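Long-range contacts in BtrN (Bacillus circulans, PDB 4M7S), which catalyses the radical S-adenosylmethionine-dependent oxidation of 2-deoxy-scyllo-inosamine to amino-dideoxy-scyllo-inosose in butirosin biosynthesis, using two [4Fe-4S] clusters: residues 12-17 against 62-68; 52-58 against 82-88; 167-171 against 238-244; 194-198 against 211-217. All coordinates share one frame; numbering follows the deposited sequence.

Contact 1. Residues 12-17 against 62-68; sequences VNSQCN and YGEPLLC. With SF4 (iron/sulfur cluster), chain C.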
# COMPACT_ATOMS: atom_id res chain seq x y z
N VAL A 12 -1.73 7.20 -4.99
CA VAL A 12 -2.09 8.60 -5.31
C VAL A 12 -1.55 9.02 -6.69
O VAL A 12 -2.01 10.00 -7.28
CB VAL A 12 -1.67 9.59 -4.20
CG1 VAL A 12 -2.27 9.16 -2.87
CG2 VAL A 12 -0.14 9.67 -4.10
N ASN A 13 -0.57 8.29 -7.20
CA ASN A 13 -0.19 8.44 -8.60
C ASN A 13 0.48 7.17 -9.09
O ASN A 13 1.13 6.47 -8.32
CB ASN A 13 0.72 9.65 -8.80
CG ASN A 13 2.11 9.42 -8.30
OD1 ASN A 13 2.33 9.30 -7.09
ND2 ASN A 13 3.08 9.35 -9.22
N SER A 14 0.33 6.87 -10.37
CA SER A 14 0.73 5.56 -10.89
C SER A 14 2.09 5.56 -11.59
O SER A 14 2.66 4.50 -11.83
CB SER A 14 -0.33 5.05 -11.86
OG SER A 14 -0.44 5.93 -12.95
N GLN A 15 2.60 6.74 -11.92
CA GLN A 15 3.88 6.80 -12.64
C GLN A 15 5.03 6.81 -11.65
O GLN A 15 4.93 7.35 -10.55
CB GLN A 15 3.97 8.04 -13.56
CG GLN A 15 5.26 8.06 -14.43
CD GLN A 15 5.35 9.23 -15.42
OE1 GLN A 15 5.01 10.37 -15.09
NE2 GLN A 15 5.81 8.94 -16.63
N CYS A 16 6.13 6.19 -12.05
CA CYS A 16 7.40 6.35 -11.36
C CYS A 16 8.44 6.87 -12.34
O CYS A 16 8.38 6.56 -13.54
CB CYS A 16 7.87 5.03 -10.78
SG CYS A 16 9.48 5.24 -10.02
N ASN A 17 9.41 7.64 -11.85
CA ASN A 17 10.43 8.22 -12.72
C ASN A 17 11.50 7.21 -13.13
O ASN A 17 12.26 7.45 -14.07
CB ASN A 17 11.08 9.45 -12.07
CG ASN A 17 11.74 9.12 -10.75
OD1 ASN A 17 11.08 8.77 -9.78
ND2 ASN A 17 13.07 9.25 -10.71
N TYR A 62 2.86 1.24 -7.04
CA TYR A 62 4.05 1.01 -7.87
C TYR A 62 4.48 2.29 -8.56
O TYR A 62 5.09 2.28 -9.64
CB TYR A 62 3.79 -0.10 -8.89
CG TYR A 62 3.90 -1.49 -8.31
CD1 TYR A 62 5.13 -2.14 -8.23
CD2 TYR A 62 2.78 -2.15 -7.83
CE1 TYR A 62 5.24 -3.41 -7.71
CE2 TYR A 62 2.87 -3.43 -7.30
CZ TYR A 62 4.10 -4.05 -7.24
OH TYR A 62 4.18 -5.31 -6.71
N GLY A 63 4.15 3.41 -7.93
CA GLY A 63 4.53 4.71 -8.44
C GLY A 63 5.29 5.49 -7.39
O GLY A 63 5.38 5.07 -6.23
N GLU A 64 5.86 6.63 -7.80
CA GLU A 64 6.62 7.48 -6.90
C GLU A 64 5.70 8.55 -6.33
O GLU A 64 5.20 9.40 -7.07
CB GLU A 64 7.76 8.15 -7.69
CG GLU A 64 8.55 9.16 -6.88
CD GLU A 64 9.02 8.59 -5.54
OE1 GLU A 64 8.95 9.33 -4.53
OE2 GLU A 64 9.47 7.42 -5.50
N PRO A 65 5.48 8.53 -5.00
CA PRO A 65 4.52 9.49 -4.43
C PRO A 65 4.97 10.95 -4.55
O PRO A 65 4.12 11.82 -4.68
CB PRO A 65 4.41 9.06 -2.95
CG PRO A 65 5.68 8.29 -2.67
CD PRO A 65 6.05 7.62 -3.98
N LEU A 66 6.27 11.22 -4.53
CA LEU A 66 6.74 12.60 -4.66
C LEU A 66 6.49 13.20 -6.05
O LEU A 66 6.76 14.39 -6.28
CB LEU A 66 8.22 12.74 -4.29
CG LEU A 66 8.65 12.41 -2.86
CD1 LEU A 66 9.85 13.25 -2.47
CD2 LEU A 66 7.54 12.60 -1.87
N LEU A 67 6.00 12.38 -6.97
CA LEU A 67 5.62 12.86 -8.30
C LEU A 67 4.18 13.34 -8.30
O LEU A 67 3.73 14.00 -9.24
CB LEU A 67 5.80 11.76 -9.35
CG LEU A 67 7.16 11.68 -10.05
CD1 LEU A 67 7.18 10.57 -11.11
CD2 LEU A 67 7.46 13.02 -10.68
N CYS A 68 3.44 13.01 -7.25
CA CYS A 68 2.03 13.38 -7.17
C CYS A 68 1.93 14.89 -6.97
O CYS A 68 2.47 15.42 -6.00
CB CYS A 68 1.38 12.66 -5.99
SG CYS A 68 -0.36 13.07 -5.76
FE1 SF4 C . 9.95 2.95 -9.45
FE2 SF4 C . 12.00 1.25 -9.51
FE3 SF4 C . 9.52 0.29 -9.46
FE4 SF4 C . 10.50 1.51 -7.24
S1 SF4 C . 11.24 -0.46 -8.15
S2 SF4 C . 8.42 1.84 -8.14
S3 SF4 C . 11.86 3.12 -8.18
S4 SF4 C . 10.45 1.50 -11.19
O HOH W 1 1.86 4.65 -6.55

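Contact 2. Residues 52-58 against 82-88; sequences DFAGRIS and IPRARPI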
# COMPACT_ATOMS: atom_id res chain seq x y z
N ASP A 52 -12.59 5.83 12.14
CA ASP A 52 -11.57 6.30 13.08
C ASP A 52 -10.24 5.58 12.85
O ASP A 52 -9.56 5.16 13.80
CB ASP A 52 -12.04 6.12 14.53
CG ASP A 52 -11.23 6.94 15.53
OD1 ASP A 52 -10.43 7.79 15.09
OD2 ASP A 52 -11.42 6.74 16.74
N PHE A 53 -9.87 5.42 11.58
CA PHE A 53 -8.69 4.65 11.20
C PHE A 53 -7.41 5.13 11.88
O PHE A 53 -7.05 6.31 11.79
CB PHE A 53 -8.51 4.66 9.69
CG PHE A 53 -7.33 3.86 9.23
CD1 PHE A 53 -7.30 2.48 9.40
CD2 PHE A 53 -6.24 4.49 8.65
CE1 PHE A 53 -6.20 1.74 8.98
CE2 PHE A 53 -5.14 3.76 8.24
CZ PHE A 53 -5.12 2.39 8.40
N ALA A 54 -6.72 4.21 12.56
CA ALA A 54 -5.55 4.56 13.36
C ALA A 54 -4.36 3.67 13.04
O ALA A 54 -3.46 3.53 13.87
CB ALA A 54 -5.89 4.48 14.86
N GLY A 55 -4.35 3.07 11.85
CA GLY A 55 -3.22 2.24 11.45
C GLY A 55 -2.26 3.04 10.59
O GLY A 55 -2.24 4.28 10.66
N ARG A 56 -1.47 2.36 9.78
CA ARG A 56 -0.54 3.05 8.89
C ARG A 56 -1.18 3.35 7.54
O ARG A 56 -1.98 2.57 7.03
CB ARG A 56 0.71 2.21 8.65
CG ARG A 56 1.12 1.33 9.79
CD ARG A 56 2.38 1.84 10.45
NE ARG A 56 3.03 0.78 11.22
CZ ARG A 56 2.60 0.36 12.41
NH1 ARG A 56 1.52 0.89 12.97
NH2 ARG A 56 3.26 -0.61 13.03
N ILE A 57 -0.82 4.49 6.97
CA ILE A 57 -1.22 4.81 5.61
C ILE A 57 0.01 5.17 4.77
O ILE A 57 0.81 6.02 5.17
CB ILE A 57 -2.30 5.94 5.56
CG1 ILE A 57 -2.65 6.32 4.12
CG2 ILE A 57 -1.85 7.18 6.35
CD1 ILE A 57 -3.97 7.08 4.00
N SER A 58 0.19 4.48 3.64
CA SER A 58 1.24 4.84 2.69
C SER A 58 0.67 5.29 1.33
O SER A 58 -0.50 5.03 1.03
CB SER A 58 2.27 3.72 2.52
OG SER A 58 1.66 2.45 2.50
N ILE A 82 -7.88 11.64 9.48
CA ILE A 82 -7.44 10.50 10.27
C ILE A 82 -6.18 10.82 11.09
O ILE A 82 -5.11 10.23 10.88
CB ILE A 82 -7.21 9.25 9.37
CG1 ILE A 82 -6.32 9.59 8.17
CG2 ILE A 82 -8.55 8.73 8.83
CD1 ILE A 82 -5.99 8.38 7.27
N PRO A 83 -6.30 11.75 12.05
CA PRO A 83 -5.12 12.22 12.79
C PRO A 83 -4.47 11.15 13.67
O PRO A 83 -3.31 11.31 14.05
CB PRO A 83 -5.68 13.37 13.66
CG PRO A 83 -7.14 13.06 13.80
CD PRO A 83 -7.54 12.40 12.51
N ARG A 84 -5.19 10.07 13.98
CA ARG A 84 -4.61 8.94 14.70
C ARG A 84 -3.75 8.04 13.79
O ARG A 84 -2.90 7.30 14.28
CB ARG A 84 -5.69 8.06 15.34
CG ARG A 84 -6.64 8.76 16.28
CD ARG A 84 -7.67 7.76 16.83
NE ARG A 84 -7.06 6.75 17.68
CZ ARG A 84 -7.46 5.48 17.75
NH1 ARG A 84 -8.46 5.04 17.00
NH2 ARG A 84 -6.83 4.63 18.56
N ALA A 85 -3.97 8.10 12.48
CA ALA A 85 -3.25 7.23 11.55
C ALA A 85 -1.78 7.61 11.47
O ALA A 85 -1.39 8.70 11.90
CB ALA A 85 -3.88 7.26 10.18
N ARG A 86 -0.96 6.73 10.90
CA ARG A 86 0.48 6.96 10.79
C ARG A 86 0.90 7.00 9.33
O ARG A 86 1.04 5.95 8.70
CB ARG A 86 1.25 5.88 11.56
CG ARG A 86 2.77 5.95 11.44
CD ARG A 86 3.43 5.03 12.47
NE ARG A 86 4.86 4.85 12.22
CZ ARG A 86 5.81 5.65 12.69
NH1 ARG A 86 7.08 5.39 12.42
NH2 ARG A 86 5.49 6.70 13.44
N PRO A 87 1.08 8.21 8.78
CA PRO A 87 1.43 8.42 7.38
C PRO A 87 2.91 8.13 7.11
O PRO A 87 3.78 8.67 7.80
CB PRO A 87 1.14 9.91 7.15
CG PRO A 87 0.31 10.35 8.35
CD PRO A 87 0.80 9.48 9.47
N ILE A 88 3.18 7.27 6.12
CA ILE A 88 4.54 6.87 5.79
C ILE A 88 4.77 7.12 4.31
O ILE A 88 3.92 6.78 3.48
CB ILE A 88 4.75 5.36 6.00
CG1 ILE A 88 4.22 4.91 7.36
CG2 ILE A 88 6.22 5.00 5.80
CD1 ILE A 88 4.96 5.51 8.52
O HOH W 2 -7.64 8.76 13.01

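Contact 3. Residues 167-171 against 238-244; sequences MSCMV and VSVQTEE. With SF4 (iron/sulfur cluster), chain B.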
# COMPACT_ATOMS: atom_id res chain seq x y z
N MSE A 167 1.86 -22.58 1.99
CA MSE A 167 2.28 -21.56 2.94
C MSE A 167 1.15 -20.62 3.29
O MSE A 167 0.35 -20.23 2.43
CB MSE A 167 3.44 -20.73 2.39
CG MSE A 167 4.70 -21.51 2.15
SE MSE A 167 6.24 -20.32 2.11
CE MSE A 167 7.28 -21.24 0.74
N SER A 168 1.09 -20.23 4.56
CA SER A 168 0.14 -19.23 5.00
C SER A 168 0.58 -17.86 4.49
O SER A 168 1.72 -17.66 4.06
CB SER A 168 0.11 -19.18 6.52
OG SER A 168 1.31 -18.58 7.00
N CYS A 169 -0.35 -16.91 4.53
CA CYS A 169 0.00 -15.52 4.32
C CYS A 169 -1.03 -14.61 4.94
O CYS A 169 -2.22 -14.74 4.68
CB CYS A 169 0.14 -15.18 2.85
SG CYS A 169 0.53 -13.43 2.67
N MSE A 170 -0.55 -13.67 5.75
CA MSE A 170 -1.42 -12.80 6.52
C MSE A 170 -1.62 -11.43 5.88
O MSE A 170 -2.34 -10.60 6.42
CB MSE A 170 -0.88 -12.63 7.94
CG MSE A 170 -0.47 -13.92 8.62
SE MSE A 170 -1.90 -15.24 8.62
CE MSE A 170 -3.29 -14.11 9.38
N VAL A 171 -0.97 -11.18 4.74
CA VAL A 171 -1.11 -9.87 4.07
C VAL A 171 -2.58 -9.47 3.85
O VAL A 171 -2.97 -8.35 4.20
CB VAL A 171 -0.30 -9.76 2.76
CG1 VAL A 171 -0.48 -8.38 2.10
CG2 VAL A 171 1.19 -10.04 3.02
N VAL A 238 7.92 -15.38 1.42
CA VAL A 238 8.12 -16.30 2.53
C VAL A 238 8.39 -15.57 3.85
O VAL A 238 8.38 -16.19 4.92
CB VAL A 238 9.29 -17.28 2.26
CG1 VAL A 238 9.03 -18.07 0.99
CG2 VAL A 238 10.61 -16.54 2.16
N SER A 239 8.64 -14.27 3.77
CA SER A 239 9.08 -13.51 4.95
C SER A 239 8.04 -12.50 5.42
O SER A 239 8.01 -12.14 6.60
CB SER A 239 10.39 -12.78 4.65
OG SER A 239 10.18 -11.67 3.80
N VAL A 240 7.20 -12.03 4.50
CA VAL A 240 6.25 -10.97 4.79
C VAL A 240 4.90 -11.51 5.28
O VAL A 240 4.11 -12.01 4.48
CB VAL A 240 6.04 -10.06 3.56
CG1 VAL A 240 5.13 -8.88 3.91
CG2 VAL A 240 7.38 -9.58 3.03
N GLN A 241 4.66 -11.38 6.58
CA GLN A 241 3.40 -11.80 7.21
C GLN A 241 3.03 -13.26 6.94
O GLN A 241 1.91 -13.57 6.53
CB GLN A 241 2.25 -10.85 6.85
CG GLN A 241 2.44 -9.45 7.40
CD GLN A 241 1.26 -8.54 7.12
OE1 GLN A 241 0.12 -8.99 7.04
NE2 GLN A 241 1.54 -7.25 6.96
N THR A 242 3.98 -14.15 7.17
CA THR A 242 3.76 -15.58 7.04
C THR A 242 4.13 -16.24 8.37
O THR A 242 4.95 -15.70 9.12
CB THR A 242 4.61 -16.16 5.90
OG1 THR A 242 6.00 -16.16 6.28
CG2 THR A 242 4.44 -15.34 4.61
N GLU A 243 3.52 -17.39 8.68
CA GLU A 243 3.91 -18.16 9.86
C GLU A 243 5.37 -18.55 9.73
O GLU A 243 6.11 -18.61 10.71
CB GLU A 243 3.09 -19.45 9.96
CG GLU A 243 1.60 -19.27 10.10
CD GLU A 243 0.87 -20.60 10.14
OE1 GLU A 243 1.02 -21.40 9.19
OE2 GLU A 243 0.14 -20.84 11.12
N GLU A 244 5.76 -18.80 8.49
CA GLU A 244 7.09 -19.27 8.13
C GLU A 244 8.19 -18.27 8.46
O GLU A 244 9.38 -18.62 8.46
CB GLU A 244 7.10 -19.60 6.63
CG GLU A 244 6.12 -20.71 6.19
CD GLU A 244 4.66 -20.27 6.16
OE1 GLU A 244 3.80 -21.09 5.78
OE2 GLU A 244 4.36 -19.11 6.52
FE1 SF4 B . 1.88 -13.48 -2.05
FE2 SF4 B . -0.78 -13.91 -2.02
FE3 SF4 B . 0.21 -11.44 -1.70
FE4 SF4 B . 0.43 -13.26 0.23
S1 SF4 B . -1.54 -12.34 -0.52
S2 SF4 B . 2.11 -11.85 -0.46
S3 SF4 B . 0.80 -15.18 -0.96
S4 SF4 B . 0.38 -12.69 -3.63

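Contact 4. Residues 194-198 against 211-217; sequences KMVMG and NDKFTSF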
# COMPACT_ATOMS: atom_id res chain seq x y z
N LYS A 194 -5.52 -8.96 -10.23
CA LYS A 194 -6.24 -10.21 -10.41
C LYS A 194 -7.34 -10.34 -9.36
O LYS A 194 -8.33 -11.05 -9.57
CB LYS A 194 -5.28 -11.40 -10.28
CG LYS A 194 -4.19 -11.46 -11.34
CD LYS A 194 -3.05 -12.35 -10.87
CE LYS A 194 -1.96 -12.47 -11.91
NZ LYS A 194 -0.95 -13.49 -11.48
N MSE A 195 -7.16 -9.68 -8.22
CA MSE A 195 -8.06 -9.84 -7.09
C MSE A 195 -8.67 -8.50 -6.69
O MSE A 195 -8.46 -8.03 -5.57
CB MSE A 195 -7.28 -10.43 -5.90
CG MSE A 195 -8.02 -11.50 -5.14
SE MSE A 195 -8.58 -12.98 -6.28
CE MSE A 195 -6.83 -13.66 -6.78
N VAL A 196 -9.42 -7.88 -7.60
CA VAL A 196 -10.13 -6.65 -7.27
C VAL A 196 -11.30 -7.01 -6.36
O VAL A 196 -12.15 -7.81 -6.73
CB VAL A 196 -10.64 -5.94 -8.53
CG1 VAL A 196 -11.51 -4.74 -8.14
CG2 VAL A 196 -9.46 -5.50 -9.40
N MSE A 197 -11.30 -6.43 -5.17
CA MSE A 197 -12.29 -6.76 -4.14
C MSE A 197 -13.48 -5.81 -4.21
O MSE A 197 -14.57 -6.12 -3.74
CB MSE A 197 -11.63 -6.72 -2.76
CG MSE A 197 -10.47 -7.70 -2.64
SE MSE A 197 -11.14 -9.52 -2.76
CE MSE A 197 -9.55 -10.44 -2.08
N GLY A 198 -13.26 -4.65 -4.80
CA GLY A 198 -14.33 -3.69 -5.03
C GLY A 198 -13.68 -2.37 -5.40
O GLY A 198 -12.50 -2.34 -5.74
N ASN A 211 -16.57 -7.96 2.63
CA ASN A 211 -17.44 -8.71 1.73
C ASN A 211 -17.01 -10.18 1.64
O ASN A 211 -15.91 -10.54 2.09
CB ASN A 211 -17.59 -8.05 0.34
CG ASN A 211 -16.30 -8.05 -0.47
OD1 ASN A 211 -15.43 -8.90 -0.27
ND2 ASN A 211 -16.19 -7.11 -1.41
N ASP A 212 -17.87 -11.02 1.07
CA ASP A 212 -17.61 -12.45 0.95
C ASP A 212 -16.26 -12.76 0.29
O ASP A 212 -15.51 -13.61 0.77
CB ASP A 212 -18.74 -13.13 0.19
CG ASP A 212 -19.09 -14.50 0.76
OD1 ASP A 212 -18.28 -15.03 1.56
OD2 ASP A 212 -20.15 -15.05 0.39
N LYS A 213 -15.96 -12.07 -0.81
CA LYS A 213 -14.75 -12.35 -1.58
C LYS A 213 -13.48 -12.06 -0.78
O LYS A 213 -12.54 -12.87 -0.77
CB LYS A 213 -14.77 -11.56 -2.89
CG LYS A 213 -13.73 -12.01 -3.92
CD LYS A 213 -13.79 -11.11 -5.16
CE LYS A 213 -12.61 -11.34 -6.09
NZ LYS A 213 -12.75 -10.55 -7.34
N PHE A 214 -13.43 -10.91 -0.12
CA PHE A 214 -12.26 -10.53 0.66
C PHE A 214 -12.14 -11.43 1.90
O PHE A 214 -11.06 -11.90 2.23
CB PHE A 214 -12.35 -9.06 1.08
CG PHE A 214 -11.02 -8.35 1.09
CD1 PHE A 214 -9.86 -9.01 1.46
CD2 PHE A 214 -10.94 -7.02 0.72
CE1 PHE A 214 -8.63 -8.35 1.47
CE2 PHE A 214 -9.72 -6.34 0.71
CZ PHE A 214 -8.57 -6.99 1.09
N THR A 215 -13.27 -11.66 2.56
CA THR A 215 -13.29 -12.48 3.77
C THR A 215 -12.84 -13.92 3.53
O THR A 215 -12.03 -14.46 4.30
CB THR A 215 -14.70 -12.46 4.40
OG1 THR A 215 -15.02 -11.11 4.76
CG2 THR A 215 -14.75 -13.35 5.63
N SER A 216 -13.34 -14.54 2.48
CA SER A 216 -12.95 -15.91 2.18
C SER A 216 -11.49 -15.95 1.71
O SER A 216 -10.77 -16.89 2.01
CB SER A 216 -13.88 -16.54 1.15
OG SER A 216 -13.83 -15.86 -0.08
N PHE A 217 -11.06 -14.91 0.99
CA PHE A 217 -9.69 -14.88 0.50
C PHE A 217 -8.71 -14.84 1.66
O PHE A 217 -7.75 -15.60 1.69
CB PHE A 217 -9.46 -13.67 -0.42
CG PHE A 217 -8.09 -13.63 -1.06
CD1 PHE A 217 -7.76 -14.53 -2.07
CD2 PHE A 217 -7.15 -12.70 -0.66
CE1 PHE A 217 -6.50 -14.49 -2.67
CE2 PHE A 217 -5.89 -12.65 -1.26
CZ PHE A 217 -5.57 -13.55 -2.26

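Contact 1. Residues 12-17 against 62-68
N13 carries CG between its backbone N and carbonyl carbon (chi1 74°), which turns its amide onto the backbone of E64. C16 has SG anti to its own N (chi1 177°), and the sulfur is led to the cluster, where C16 SG binds FE1 at 2.4 Å. N13 ND2 donates to E64 O over 3.0 Å in a bent hydrogen bond. That oxygen lies in the N13 amide plane, but ND2 stands above the carbonyl plane of E64. L67 N reaches E64 O from the opposite face, so two bonds grip it. A straighter backbone bond runs from E64 N to Q15 O (3.0 Å). G63 fits tightly here, with G63 CA 3.4 Å from Q15 O. A water accepts weakly from G63 N and donates to N13 O. V12 CG2 rests on C68 SG at 3.8 Å. C16 opens the three-cysteine loop of the radical SAM fold, and Y62-G63-E64 probably corresponds to the GGE motif that meets the AdoMet amino group in relatives. The E64 carboxylate is held by T91 and N92. F74 of helix 71-81 covers V12 and C68, while P65 packs on I89 of strand 86-91.

Contact 2. Residues 52-58 against 82-88
R56 pairs with R86 and I57 with P87 where strands 56-58 and 86-91 run parallel, their short-segment axes 4.6 Å apart at closest. They belong to a beta-alpha-beta unit of the radical SAM sheet, with helix 71-81 between them. The backbone bonds are R86 N to G55 O, I57 N to R86 O (2.9 Å) and I88 N to I57 O. I57 CD1 meets I82 CD1 at 4.1 Å, the side chains crossing at about a right angle. I82 CD1 also sits at the edge of the F53 ring, and A85 CB lies 3.9 Å from F53 CD2. Helix 38-50 covers this apolar group with M45 and L48. R56 and R86 run side by side, with R56 CD 3.9 Å from R86 CD. Their guanidinium planes are nearly perpendicular, and the like-charged R56 NE and R86 NE are 4.6 Å apart. A water links F53 O to R84 N. R84 bends at chi3 (66°), and this swings its guanidinium back to D52. A long salt bridge joins R84 NH1 to D52 OD2 (3.4 Å). The A54 methyl closes over one guanidinium face, with A54 CB 3.4 Å from R84 CZ.

Contact 3. Residues 167-171 against 238-244
Q241, M167 and S168 carry this contact beside the auxiliary cluster. Q241 offers its backbone carbonyl to the chain next to the cluster cysteine. M170 N donates to Q241 O at 2.6 Å, nearly in line with the C=O bond. Beyond it, Q241 CB packs on M170 CB (3.8 Å), while the amide oxygen of Q241 is bonded by N174. S168 is held twice. Its OG lies between backbone N and carbonyl carbon (chi1 72°), where it accepts an almost straight bond from E243 N (3.0 Å). Its own N-H goes to the syn side of the E244 carboxylate, with S168 N 3.1 Å from E244 OE1. M167, a selenomethionine in this crystal, lays CB against the same oxygen and reaches along to V238, where M167 CE touches V238 CG1 at 3.6 Å. R226 takes S168 O from outside the contact. C169, which follows S168, binds FE4 through SG at 2.4 Å. C169 SG also accepts from V171 N (3.4 Å), a helix-capping bond. The bonds to S168 and M170 fix the backbone just before and just after this cluster ligand. The N-H...S bond probably draws some charge from the sulfur, which could influence the cluster's potential.

Contact 4. Residues 194-198 against 211-217
Within the iron-sulfur domain that holds the auxiliary cluster, M197 packs against the first turns of helix 212-222. N211 is the N-cap of that helix and works in two directions. Its OD1 accepts from F214 N at 2.8 Å, nearly straight, and its ND2 donates to M197 O at 3.0 Å. M197 O lies in the amide plane of N211, so one flat amide both caps the helix and ties down the loop. The M197 chain bends at chi2 (-66°), and this folds it between two phenylalanines. M197 CG sits over one face of the F214 ring, 3.8 Å from its centroid and offset toward the rim. The selenium of M197, a selenomethionine here, makes an oblique Met-aromatic contact with the same ring. Farther out, M197 CE touches F217 CD2 at 3.6 Å. M195, also selenomethionine, places CG over the centre of one face of the F217 ring, 4.2 Å from the centroid. K213 is extended beyond CG and passes the selenium of M197, with K213 CG 3.8 Å from M197 SE. It ends on the loop backbone, where K213 NZ donates to V196 O (2.9 Å). The nearest atoms of the F217 side chain and the auxiliary cluster are about 4 Å apart, so this packing extends to the cluster's surroundings. D190 accepts from the backbone N of M195. V184 of strand 183-185 bonds to the backbone of M197 and G198 and also touches F214, so the loop joins that strand to helix 212-222.

Overall arrangement
From the N terminus, strand 7-10 leads into residues 12-17, the first half of contact 1. The chain then makes helix 38-50 and enters residues 52-58, the first half of contact 2. Residues 62-68 close contact 1 before residues 82-88 close contact 2, so the two cross. Both lie in the radical SAM part. Contact 1 joins loops beside the first cluster, and contact 2 joins neighbouring strands away from it. Contact 3 opens later, at 167-171, and closes only at 238-244. Contact 4 is nested inside that long loop and ties residues 194-198 to helix 212-222. Contacts 1 and 3 each hold a cluster cysteine, and their centres are about 27 Å apart on opposite sides of the chain's centre.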